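PDB 3G7U: cytosine-specific methyltransferase from Escherichia coli O157:H7 EDL933, which probably methylates cytosine C5 in DNA, using S-adenosyl-L-methionine as methyl donor, as part of a prophage-encoded modification system. Local coordinates for residues Q265-F273 against I311-I319; I188-A196 against R284-P292. All coordinates share one frame; numbering follows the deposited sequence. Where two conformers were deposited one is given.

Contact 1: Q265-F273 against I311-I319; sequences QERYASLSF and IHPYHPRVI
Over one face of the Tyr268 ring sits Ile311 CD1, almost above its centre and 3.6 Å from the centroid, a CH-pi contact of the given conformer, one of two modelled for Ile311, and so to be taken with caution. In that conformer Ile311 CG1 lies anti to its carbonyl carbon (chi1 -53°), and the bend at chi2 carries the terminal methyl over the ring. At the ring's edge lies the carbonyl of Pro316, with its O 3.8 Å from Tyr268 CD2; His260 adds an edge-to-face ring contact from outside the two segments. Phe273 is likewise met at its edge, where Pro313 O comes to 3.3 Å from CE1. Its CZ approaches Tyr314 CE1 obliquely, while Pro313 CB lies over the centre of one Tyr314 face. Pro316, packed on the end of helix 262-269, is the centre of an inverse gamma turn, closed by Arg317 N bonding to His315 O. Pro316 CB rests 3.4 Å from Gln265 O and 3.9 Å from Ala269 CB. The aliphatic part of Gln265 also lies against it, its CG 3.8 Å from Pro316 CG. Behind the turn, His312 ND1 accepts the backbone N-H groups of both Tyr314 and His315, each tilted from the imidazole plane, which ties the side chain to the loop and probably fixes ND1 as the unprotonated nitrogen. Arg317 lays one face of its guanidinium against His312 CG, gives NH1 to Val318 O at 3.1 Å and forms a salt bridge with Glu323 of helix 321-328.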
loop_
_atom_site.group_PDB
_atom_site.type_symbol
_atom_site.label_atom_id
_atom_site.label_comp_id
_atom_site.label_asym_id
_atom_site.label_seq_id
_atom_site.Cartn_x
_atom_site.Cartn_y
_atom_site.Cartn_z
ATOM N N GLN A 265 13.181 17.270 22.185
ATOM C CA GLN A 265 12.143 16.649 22.967
ATOM C C GLN A 265 11.245 17.690 23.646
ATOM O O GLN A 265 10.027 17.526 23.696
ATOM C CB GLN A 265 12.808 15.756 23.998
ATOM C CG GLN A 265 11.914 14.811 24.711
ATOM C CD GLN A 265 12.686 13.715 25.428
ATOM O OE1 GLN A 265 12.195 13.143 26.395
ATOM N NE2 GLN A 265 13.892 13.419 24.958
ATOM N N GLU A 266 11.844 18.769 24.155
ATOM C CA GLU A 266 11.060 19.813 24.830
ATOM C C GLU A 266 10.230 20.609 23.820
ATOM O O GLU A 266 9.085 20.982 24.080
ATOM C CB GLU A 266 11.969 20.720 25.667
ATOM C CG GLU A 266 12.200 20.178 27.085
ATOM C CD GLU A 266 13.489 20.691 27.748
ATOM O OE1 GLU A 266 14.154 21.611 27.203
ATOM O OE2 GLU A 266 13.839 20.154 28.826
ATOM N N ARG A 267 10.800 20.821 22.649
ATOM C CA ARG A 267 10.100 21.472 21.575
ATOM C C ARG A 267 8.892 20.629 21.131
ATOM O O ARG A 267 7.808 21.179 20.930
ATOM C CB ARG A 267 11.059 21.684 20.427
ATOM C CG ARG A 267 10.908 22.990 19.720
ATOM C CD ARG A 267 12.075 23.219 18.814
ATOM N NE ARG A 267 12.092 22.286 17.696
ATOM C CZ ARG A 267 13.195 21.699 17.242
ATOM N NH1 ARG A 267 14.363 21.951 17.818
ATOM N NH2 ARG A 267 13.132 20.851 16.226
ATOM N N TYR A 268 9.067 19.309 21.005
ATOM C CA TYR A 268 7.965 18.431 20.596
ATOM C C TYR A 268 6.897 18.333 21.680
ATOM O O TYR A 268 5.695 18.338 21.376
ATOM C CB TYR A 268 8.456 17.017 20.241
ATOM C CG TYR A 268 9.302 16.896 19.000
ATOM C CD1 TYR A 268 9.456 17.947 18.093
ATOM C CD2 TYR A 268 9.960 15.695 18.717
ATOM C CE1 TYR A 268 10.237 17.814 16.955
ATOM C CE2 TYR A 268 10.751 15.556 17.557
ATOM C CZ TYR A 268 10.871 16.617 16.694
ATOM O OH TYR A 268 11.657 16.469 15.591
ATOM N N ALA A 269 7.322 18.242 22.939
ATOM C CA ALA A 269 6.382 18.237 24.074
ATOM C C ALA A 269 5.492 19.479 24.079
ATOM O O ALA A 269 4.366 19.427 24.564
ATOM C CB ALA A 269 7.128 18.131 25.392
ATOM N N SER A 270 5.995 20.574 23.511
ATOM C CA SER A 270 5.256 21.823 23.561
ATOM C C SER A 270 4.270 21.979 22.402
ATOM O O SER A 270 3.462 22.905 22.390
ATOM C CB SER A 270 6.220 23.004 23.662
ATOM O OG SER A 270 6.867 22.990 24.928
ATOM N N LEU A 271 4.304 21.045 21.446
ATOM C CA LEU A 271 3.409 21.135 20.287
ATOM C C LEU A 271 1.957 20.807 20.648
ATOM O O LEU A 271 1.666 19.843 21.369
ATOM C CB LEU A 271 3.917 20.257 19.128
ATOM C CG LEU A 271 5.259 20.642 18.500
ATOM C CD1 LEU A 271 5.661 19.609 17.463
ATOM C CD2 LEU A 271 5.225 22.043 17.861
ATOM N N SER A 272 1.036 21.651 20.196
ATOM C CA SER A 272 -0.380 21.326 20.318
ATOM C C SER A 272 -0.747 20.384 19.162
ATOM O O SER A 272 -0.040 20.318 18.150
ATOM C CB SER A 272 -1.254 22.596 20.293
ATOM O OG SER A 272 -1.120 23.368 21.484
ATOM N N PHE A 273 -1.843 19.652 19.318
ATOM C CA PHE A 273 -2.362 18.803 18.245
ATOM C C PHE A 273 -2.423 19.542 16.895
ATOM O O PHE A 273 -2.870 20.692 16.816
ATOM C CB PHE A 273 -3.734 18.288 18.626
ATOM C CG PHE A 273 -3.760 17.504 19.911
ATOM C CD1 PHE A 273 -2.683 16.713 20.298
ATOM C CD2 PHE A 273 -4.885 17.520 20.716
ATOM C CE1 PHE A 273 -2.735 15.958 21.482
ATOM C CE2 PHE A 273 -4.939 16.780 21.903
ATOM C CZ PHE A 273 -3.856 16.005 22.287
ATOM N N ILE A 311 4.902 13.650 14.472
ATOM C CA ILE A 311 5.163 13.579 15.910
ATOM C C ILE A 311 3.977 12.923 16.575
ATOM O O ILE A 311 2.798 13.209 16.230
ATOM C CB ILE A 311 5.377 15.012 16.491
ATOM C CG1 ILE A 311 6.461 15.749 15.702
ATOM C CG2 ILE A 311 5.671 15.014 17.999
ATOM C CD1 ILE A 311 7.787 15.050 15.642
ATOM N N HIS A 312 4.265 12.045 17.525
ATOM C CA HIS A 312 3.257 11.348 18.268
ATOM C C HIS A 312 2.372 12.360 19.037
ATOM O O HIS A 312 2.891 13.398 19.484
ATOM C CB HIS A 312 3.966 10.451 19.265
ATOM C CG HIS A 312 3.092 9.401 19.852
ATOM N ND1 HIS A 312 2.302 9.625 20.957
ATOM C CD2 HIS A 312 2.869 8.118 19.482
ATOM C CE1 HIS A 312 1.627 8.521 21.242
ATOM N NE2 HIS A 312 1.965 7.587 20.373
ATOM N N PRO A 313 1.061 12.078 19.163
ATOM C CA PRO A 313 0.159 13.074 19.785
ATOM C C PRO A 313 0.436 13.331 21.263
ATOM O O PRO A 313 0.240 14.474 21.735
ATOM C CB PRO A 313 -1.223 12.454 19.611
ATOM C CG PRO A 313 -0.979 10.962 19.477
ATOM C CD PRO A 313 0.311 10.881 18.713
ATOM N N TYR A 314 0.891 12.294 21.965
ATOM C CA TYR A 314 1.088 12.335 23.418
ATOM C C TYR A 314 2.568 12.334 23.850
ATOM O O TYR A 314 2.942 13.035 24.800
ATOM C CB TYR A 314 0.329 11.188 24.072
ATOM C CG TYR A 314 -1.158 11.175 23.736
ATOM C CD1 TYR A 314 -1.939 12.336 23.838
ATOM C CD2 TYR A 314 -1.787 10.000 23.330
ATOM C CE1 TYR A 314 -3.306 12.320 23.538
ATOM C CE2 TYR A 314 -3.159 9.975 23.021
ATOM C CZ TYR A 314 -3.901 11.131 23.132
ATOM O OH TYR A 314 -5.251 11.088 22.830
ATOM N N HIS A 315 3.398 11.567 23.144
ATOM C CA HIS A 315 4.823 11.470 23.451
ATOM C C HIS A 315 5.644 12.455 22.661
ATOM O O HIS A 315 5.350 12.747 21.493
ATOM C CB HIS A 315 5.354 10.037 23.219
ATOM C CG HIS A 315 4.624 8.997 24.003
ATOM N ND1 HIS A 315 4.528 9.035 25.376
ATOM C CD2 HIS A 315 3.944 7.898 23.610
ATOM C CE1 HIS A 315 3.821 8.003 25.796
ATOM N NE2 HIS A 315 3.441 7.306 24.742
ATOM N N PRO A 316 6.709 12.979 23.287
ATOM C CA PRO A 316 7.529 13.962 22.608
ATOM C C PRO A 316 8.567 13.375 21.629
ATOM O O PRO A 316 9.769 13.520 21.825
ATOM C CB PRO A 316 8.206 14.704 23.768
ATOM C CG PRO A 316 8.296 13.685 24.872
ATOM C CD PRO A 316 7.141 12.742 24.687
ATOM N N ARG A 317 8.100 12.778 20.526
ATOM C CA ARG A 317 8.989 12.019 19.660
ATOM C C ARG A 317 8.327 11.833 18.290
ATOM O O ARG A 317 7.101 11.935 18.187
ATOM C CB ARG A 317 9.278 10.642 20.288
ATOM C CG ARG A 317 8.036 9.832 20.625
ATOM C CD ARG A 317 8.420 8.385 20.828
ATOM N NE ARG A 317 7.332 7.472 21.177
ATOM C CZ ARG A 317 6.465 6.918 20.315
ATOM N NH1 ARG A 317 6.522 7.200 19.016
ATOM N NH2 ARG A 317 5.564 6.043 20.752
ATOM N N VAL A 318 9.119 11.524 17.256
ATOM C CA VAL A 318 8.531 11.073 16.001
ATOM C C VAL A 318 7.901 9.705 16.215
ATOM O O VAL A 318 8.247 9.011 17.179
ATOM C CB VAL A 318 9.578 10.993 14.878
ATOM C CG1 VAL A 318 10.154 12.374 14.618
ATOM C CG2 VAL A 318 10.715 10.073 15.273
ATOM N N ILE A 319 6.948 9.330 15.363
ATOM C CA ILE A 319 6.288 8.019 15.464
ATOM C C ILE A 319 7.257 6.885 15.071
ATOM O O ILE A 319 8.252 7.151 14.394
ATOM C CB ILE A 319 4.963 7.973 14.608
ATOM C CG1 ILE A 319 5.256 8.220 13.115
ATOM C CG2 ILE A 319 3.899 8.981 15.225
ATOM C CD1 ILE A 319 3.991 8.060 12.221
#

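Contact 2: I188-A196 against R284-P292; sequences IDPVTVKDA and RLDPNGFCP
Pro287 O takes the N-H of Lys194 at 2.8 Å, 155° at the hydrogen, in the carbonyl plane and on a lone pair. The next bond is made one residue earlier in the helix and two later in the loop: Val193 N donates to Gly289 O over 3.0 Å, nearly straight at 164°. Together these carbonyls satisfy the first two N-H groups of helix 193-196, which have no preceding turn of helix to accept them. Thr192, at the N-cap, lies against the same loop, its CB alongside both carbonyl oxygens and its CG2 methyl against Asn288 O. Thr192 OG1 (chi1 55°) is set between the backbone N and the carbonyl carbon, where it meets a water 2.8 Å away; that water donates to Asn288 OD1, also at 2.8 Å, and so bridges the segments. Asp195 OD2 turns back to the Thr192 N-H in a weak bond of 3.3 Å. The hydrophobic side is carried by Val193: CG1 packs 4.0 Å from Leu285 CB, and CG2 wedges beside Asp286 O. At the other end the edge of the Phe290 ring confronts Val191 O, 3.3 Å from CE1; this buried oxygen has no polar partner in the model. Pro190 CB approaches the same ring at its rim. Asp286 to Gly289 form a type I beta turn, which probably helps to orient these carbonyls, and Asp286 OD1, met from above its carboxylate plane, accepts Asn288 N at 2.9 Å in an Asx turn. The whole is a short helix with Thr192 as N-cap, whose first two N-H groups are taken by carbonyls of a type I turn distant in sequence.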
loop_
_atom_site.group_PDB
_atom_site.type_symbol
_atom_site.label_atom_id
_atom_site.label_comp_id
_atom_site.label_asym_id
_atom_site.label_seq_id
_atom_site.Cartn_x
_atom_site.Cartn_y
_atom_site.Cartn_z
ATOM N N ILE A 188 -18.858 2.227 6.730
ATOM C CA ILE A 188 -17.464 2.430 7.168
ATOM C C ILE A 188 -17.347 3.321 8.403
ATOM O O ILE A 188 -17.671 4.498 8.346
ATOM C CB ILE A 188 -16.578 3.063 6.041
ATOM C CG1 ILE A 188 -16.512 2.180 4.789
ATOM C CG2 ILE A 188 -15.175 3.303 6.553
ATOM C CD1 ILE A 188 -15.907 0.797 5.001
ATOM N N ASP A 189 -16.866 2.766 9.514
ATOM C CA ASP A 189 -16.547 3.584 10.687
ATOM C C ASP A 189 -15.140 4.184 10.555
ATOM O O ASP A 189 -14.183 3.445 10.288
ATOM C CB ASP A 189 -16.666 2.755 11.963
ATOM C CG ASP A 189 -18.113 2.383 12.279
ATOM O OD1 ASP A 189 -18.933 3.313 12.472
ATOM O OD2 ASP A 189 -18.428 1.169 12.322
ATOM N N PRO A 190 -15.024 5.521 10.703
ATOM C CA PRO A 190 -13.753 6.246 10.639
ATOM C C PRO A 190 -12.796 5.813 11.749
ATOM O O PRO A 190 -13.225 5.456 12.851
ATOM C CB PRO A 190 -14.159 7.703 10.827
ATOM C CG PRO A 190 -15.500 7.631 11.502
ATOM C CD PRO A 190 -16.159 6.427 10.950
ATOM N N VAL A 191 -11.502 5.793 11.433
ATOM C CA VAL A 191 -10.492 5.360 12.393
ATOM C C VAL A 191 -9.571 6.538 12.552
ATOM O O VAL A 191 -8.872 6.886 11.617
ATOM C CB VAL A 191 -9.677 4.137 11.876
ATOM C CG1 VAL A 191 -8.746 3.634 12.961
ATOM C CG2 VAL A 191 -10.612 3.021 11.503
ATOM N N THR A 192 -9.590 7.172 13.717
ATOM C CA THR A 192 -8.720 8.291 14.018
ATOM C C THR A 192 -7.370 7.766 14.501
ATOM O O THR A 192 -7.224 6.560 14.773
ATOM C CB THR A 192 -9.318 9.153 15.153
ATOM O OG1 THR A 192 -9.562 8.304 16.278
ATOM C CG2 THR A 192 -10.658 9.759 14.705
ATOM N N VAL A 193 -6.419 8.688 14.614
ATOM C CA VAL A 193 -5.071 8.415 15.162
ATOM C C VAL A 193 -5.163 7.658 16.492
ATOM O O VAL A 193 -4.546 6.611 16.678
ATOM C CB VAL A 193 -4.275 9.745 15.325
ATOM C CG1 VAL A 193 -2.932 9.530 16.080
ATOM C CG2 VAL A 193 -4.053 10.385 13.975
ATOM N N LYS A 194 -5.988 8.157 17.408
ATOM C CA LYS A 194 -6.102 7.574 18.730
ATOM C C LYS A 194 -6.541 6.134 18.662
ATOM O O LYS A 194 -6.042 5.296 19.402
ATOM C CB LYS A 194 -7.057 8.435 19.591
ATOM C CG LYS A 194 -7.623 7.806 20.859
ATOM C CD LYS A 194 -8.502 8.848 21.605
ATOM C CE LYS A 194 -8.580 8.595 23.121
ATOM N NZ LYS A 194 -9.100 9.809 23.879
ATOM N N ASP A 195 -7.478 5.823 17.768
ATOM C CA ASP A 195 -7.942 4.434 17.636
ATOM C C ASP A 195 -6.866 3.550 17.017
ATOM O O ASP A 195 -6.727 2.383 17.387
ATOM C CB ASP A 195 -9.167 4.337 16.716
ATOM C CG ASP A 195 -10.359 5.165 17.203
ATOM O OD1 ASP A 195 -10.584 5.248 18.429
ATOM O OD2 ASP A 195 -11.072 5.722 16.332
ATOM N N ALA A 196 -6.123 4.099 16.057
ATOM C CA ALA A 196 -5.175 3.237 15.297
ATOM C C ALA A 196 -3.995 2.869 16.177
ATOM O O ALA A 196 -3.489 1.762 16.093
ATOM C CB ALA A 196 -4.675 3.964 14.048
ATOM N N ARG A 284 2.747 17.503 14.761
ATOM C CA ARG A 284 2.107 16.634 15.737
ATOM C C ARG A 284 0.742 16.158 15.266
ATOM O O ARG A 284 -0.089 16.957 14.815
ATOM C CB ARG A 284 2.039 17.298 17.119
ATOM C CG ARG A 284 1.205 16.565 18.152
ATOM C CD ARG A 284 1.595 16.962 19.552
ATOM N NE ARG A 284 2.572 16.036 20.131
ATOM C CZ ARG A 284 3.167 16.203 21.303
ATOM N NH1 ARG A 284 2.914 17.295 22.032
ATOM N NH2 ARG A 284 4.029 15.288 21.741
ATOM N N LEU A 285 0.528 14.847 15.365
ATOM C CA LEU A 285 -0.755 14.234 15.054
ATOM C C LEU A 285 -1.830 14.699 16.029
ATOM O O LEU A 285 -1.570 14.895 17.222
ATOM C CB LEU A 285 -0.669 12.713 15.126
ATOM C CG LEU A 285 0.216 12.043 14.054
ATOM C CD1 LEU A 285 0.577 10.631 14.426
ATOM C CD2 LEU A 285 -0.525 12.047 12.724
ATOM N N ASP A 286 -3.041 14.865 15.502
ATOM C CA ASP A 286 -4.211 15.112 16.328
ATOM C C ASP A 286 -4.819 13.760 16.565
ATOM O O ASP A 286 -5.166 13.045 15.603
ATOM C CB ASP A 286 -5.171 16.054 15.573
ATOM C CG ASP A 286 -6.492 16.336 16.326
ATOM O OD1 ASP A 286 -6.855 15.700 17.348
ATOM O OD2 ASP A 286 -7.217 17.219 15.818
ATOM N N PRO A 287 -4.976 13.385 17.844
ATOM C CA PRO A 287 -5.518 12.065 18.180
ATOM C C PRO A 287 -6.950 11.813 17.682
ATOM O O PRO A 287 -7.343 10.656 17.492
ATOM C CB PRO A 287 -5.469 12.034 19.711
ATOM C CG PRO A 287 -5.328 13.436 20.129
ATOM C CD PRO A 287 -4.664 14.188 19.045
ATOM N N ASN A 288 -7.723 12.889 17.510
ATOM C CA ASN A 288 -9.088 12.784 16.974
ATOM C C ASN A 288 -9.154 13.141 15.487
ATOM O O ASN A 288 -10.231 13.298 14.925
ATOM C CB ASN A 288 -10.041 13.669 17.795
ATOM C CG ASN A 288 -10.140 13.224 19.253
ATOM O OD1 ASN A 288 -10.429 12.056 19.561
ATOM N ND2 ASN A 288 -9.893 14.154 20.158
ATOM N N GLY A 289 -7.987 13.276 14.868
ATOM C CA GLY A 289 -7.867 13.557 13.445
ATOM C C GLY A 289 -7.265 12.339 12.757
ATOM O O GLY A 289 -7.322 11.253 13.289
ATOM N N PHE A 290 -6.696 12.543 11.580
ATOM C CA PHE A 290 -6.077 11.477 10.800
ATOM C C PHE A 290 -4.649 11.852 10.466
ATOM O O PHE A 290 -4.233 13.026 10.568
ATOM C CB PHE A 290 -6.859 11.264 9.490
ATOM C CG PHE A 290 -8.332 11.046 9.687
ATOM C CD1 PHE A 290 -8.822 9.795 10.025
ATOM C CD2 PHE A 290 -9.234 12.104 9.541
ATOM C CE1 PHE A 290 -10.196 9.578 10.235
ATOM C CE2 PHE A 290 -10.617 11.903 9.749
ATOM C CZ PHE A 290 -11.093 10.637 10.083
ATOM N N CYS A 291 -3.884 10.863 10.020
ATOM C CA CYS A 291 -2.499 11.090 9.668
ATOM C C CYS A 291 -2.461 11.808 8.320
ATOM O O CYS A 291 -3.092 11.344 7.371
ATOM C CB CYS A 291 -1.769 9.741 9.618
ATOM S SG CYS A 291 -0.005 9.853 9.310
ATOM N N PRO A 292 -1.744 12.940 8.219
ATOM C CA PRO A 292 -1.652 13.605 6.907
ATOM C C PRO A 292 -0.878 12.724 5.902
ATOM O O PRO A 292 -0.413 11.642 6.273
ATOM C CB PRO A 292 -0.873 14.897 7.196
ATOM C CG PRO A 292 -0.688 14.978 8.651
ATOM C CD PRO A 292 -0.961 13.631 9.257
HETATM O O HOH W 1 -10.909 9.513 18.442
#

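Contacts 1 and 2 lie with their centres about 16 Å apart on the same side of the chain's centre, and their segments alternate along the chain: 188-196, 265-273, 284-292, 311-319. Arg284, at the start of the second contact's loop, joins them by bonding to His312 O and Leu271 O, while Pro287 touches both Phe273 and Tyr314. Leu285 also shares a backbone hydrogen bond with Ile311. Helix 321-328 borders both, through Ile319 and Leu285. The crossed order ties the loop between helices 262-269 and 321-328 both to helix 262-269 and to short helix 193-196, while Cys291 links it to residues just before strand 163-171 of the main sheet; both contacts lie away from the predicted catalytic Cys81.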